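Local coordinates for protein BPH (Thiobacillus denitrificans, PDB 5OVS) that probably hydrolyses peptide bonds as a bacterial homologue of the proteasome beta subunit, assembled into a tetradecameric double ring, at residues K26-A29 / D30-A33. Residues are numbered along the deposited sequence; the frame is centred on the assembly and turned at random.
Sequences KESA and DYVA
An ST motif turns the chain just past the end of strand 25-27: S28 reaches forward with both its hydroxyl and its carbonyl to D30, Y31 and V32. The hydroxyl closes an ST turn, with S28 OG taking the N-H of D30 at 3.2 Å, a bent bond (141° at the hydrogen). A chi1 of 84° lodges OG between the serine's own backbone N and carbonyl carbon, which brings it to the D30 N-H. S28 OG also lies at the edge of the Y31 ring, near its plane, 3.7 Å from Y31 CD2.

The carbonyl is gripped twice. V32 N donates to S28 O at 2.8 Å, almost in line with the C=O bond, whereas Y31 N comes from above the carbonyl plane at 3.0 Å. The second bond closes a type I beta turn with A29 and D30 at its corners; the first extends it to a single helix-like turn, although no regular helix follows. Alongside this oxygen V32 turns a branch back to the strand end, V32 CG2 meeting E27 CB at 3.8 Å.

In the proteasome-like fold this turn projects into the subunit interfaces. With D30 CG anti to its backbone nitrogen (chi1 -162°), the carboxylate points out of the turn, and OD1 forms a salt bridge with K133 of a second subunit, whose Q129 hydrogen-bonds E27 OE1. The Y31 ring packs edge-to-face against F134 of that same subunit, while its OH is hydrogen-bonded to E172 OE2 of a third.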
ATOM      1  N   LYS K  26      32.622  10.941  -2.463  1.00 31.26           N
ATOM      2  CA  LYS K  26      33.453  10.968  -3.639  1.00 31.11           C
ATOM      3  C   LYS K  26      34.687  10.124  -3.429  1.00 31.32           C
ATOM      4  O   LYS K  26      35.281  10.155  -2.359  1.00 32.40           O
ATOM      5  CB  LYS K  26      33.864  12.395  -3.943  1.00 32.00           C
ATOM      6  CG  LYS K  26      32.683  13.300  -4.214  1.00 33.11           C
ATOM      7  CD  LYS K  26      33.118  14.665  -4.696  1.00 33.91           C
ATOM      8  CE  LYS K  26      33.821  15.421  -3.603  1.00 34.64           C
ATOM      9  NZ  LYS K  26      34.012  16.832  -4.013  1.00 35.53           N
ATOM     10  N   GLU K  27      35.056   9.362  -4.453  1.00 31.01           N
ATOM     11  CA  GLU K  27      36.292   8.586  -4.454  1.00 31.52           C
ATOM     12  C   GLU K  27      37.022   8.962  -5.732  1.00 31.52           C
ATOM     13  O   GLU K  27      36.768   8.380  -6.782  1.00 30.69           O
ATOM     14  CB  GLU K  27      35.979   7.086  -4.378  1.00 31.80           C
ATOM     15  CG  GLU K  27      35.205   6.701  -3.114  1.00 32.51           C
ATOM     16  CD  GLU K  27      34.674   5.267  -3.088  1.00 33.18           C
ATOM     17  OE1 GLU K  27      34.577   4.602  -4.138  1.00 33.43           O
ATOM     18  OE2 GLU K  27      34.330   4.797  -1.989  1.00 34.37           O
ATOM     19  N   SER K  28      37.888   9.980  -5.640  1.00 32.75           N
ATOM     20  CA  SER K  28      38.536  10.560  -6.809  1.00 32.80           C
ATOM     21  C   SER K  28      39.799   9.795  -7.183  1.00 34.34           C
ATOM     22  O   SER K  28      40.249   8.911  -6.452  1.00 34.74           O
ATOM     23  CB  SER K  28      38.843  12.039  -6.591  1.00 32.86           C
ATOM     24  OG  SER K  28      40.067  12.256  -5.900  1.00 33.96           O
ATOM     25  N   ALA K  29      40.367  10.143  -8.334  1.00 35.22           N
ATOM     26  CA  ALA K  29      41.580   9.492  -8.827  1.00 36.72           C
ATOM     27  C   ALA K  29      42.776   9.824  -7.936  1.00 38.03           C
ATOM     28  O   ALA K  29      43.811   9.152  -7.974  1.00 38.66           O
ATOM     29  CB  ALA K  29      41.853   9.915 -10.260  1.00 36.51           C
ATOM     30  N   ASP K  30      42.625  10.877  -7.147  1.00 38.01           N
ATOM     31  CA  ASP K  30      43.633  11.279  -6.199  1.00 39.74           C
ATOM     32  C   ASP K  30      43.782  10.233  -5.070  1.00 38.50           C
ATOM     33  O   ASP K  30      44.860  10.075  -4.503  1.00 38.04           O
ATOM     34  CB  ASP K  30      43.236  12.659  -5.646  1.00 41.80           C
ATOM     35  CG  ASP K  30      44.386  13.395  -4.991  1.00 44.95           C
ATOM     36  OD1 ASP K  30      45.562  13.217  -5.398  1.00 46.41           O
ATOM     37  OD2 ASP K  30      44.095  14.173  -4.060  1.00 47.69           O
ATOM     38  N   TYR K  31      42.687   9.536  -4.763  1.00 36.84           N
ATOM     39  CA  TYR K  31      42.621   8.550  -3.680  1.00 35.99           C
ATOM     40  C   TYR K  31      42.481   7.114  -4.141  1.00 34.59           C
ATOM     41  O   TYR K  31      42.872   6.216  -3.413  1.00 35.10           O
ATOM     42  CB  TYR K  31      41.451   8.869  -2.742  1.00 35.63           C
ATOM     43  CG  TYR K  31      41.666  10.151  -2.006  1.00 36.88           C
ATOM     44  CD1 TYR K  31      42.415  10.183  -0.842  1.00 38.09           C
ATOM     45  CD2 TYR K  31      41.160  11.342  -2.487  1.00 36.95           C
ATOM     46  CE1 TYR K  31      42.635  11.368  -0.168  1.00 38.46           C
ATOM     47  CE2 TYR K  31      41.375  12.529  -1.819  1.00 37.50           C
ATOM     48  CZ  TYR K  31      42.112  12.534  -0.662  1.00 37.96           C
ATOM     49  OH  TYR K  31      42.332  13.710   0.004  1.00 39.57           O
ATOM     50  N   VAL K  32      41.890   6.890  -5.310  1.00 33.49           N
ATOM     51  CA  VAL K  32      41.748   5.542  -5.850  1.00 33.43           C
ATOM     52  C   VAL K  32      42.760   5.344  -6.973  1.00 34.13           C
ATOM     53  O   VAL K  32      42.777   6.107  -7.943  1.00 35.04           O
ATOM     54  CB  VAL K  32      40.322   5.294  -6.369  1.00 33.25           C
ATOM     55  CG1 VAL K  32      40.213   3.931  -7.046  1.00 33.32           C
ATOM     56  CG2 VAL K  32      39.309   5.421  -5.233  1.00 33.20           C
ATOM     57  N   ALA K  33      43.605   4.321  -6.841  1.00 34.20           N
ATOM     58  CA  ALA K  33      44.639   4.041  -7.828  1.00 34.14           C
ATOM     59  C   ALA K  33      44.063   3.472  -9.102  1.00 34.75           C
ATOM     60  O   ALA K  33      44.526   3.827 -10.180  1.00 36.89           O
ATOM     61  CB  ALA K  33      45.664   3.083  -7.266  1.00 35.07           C
TER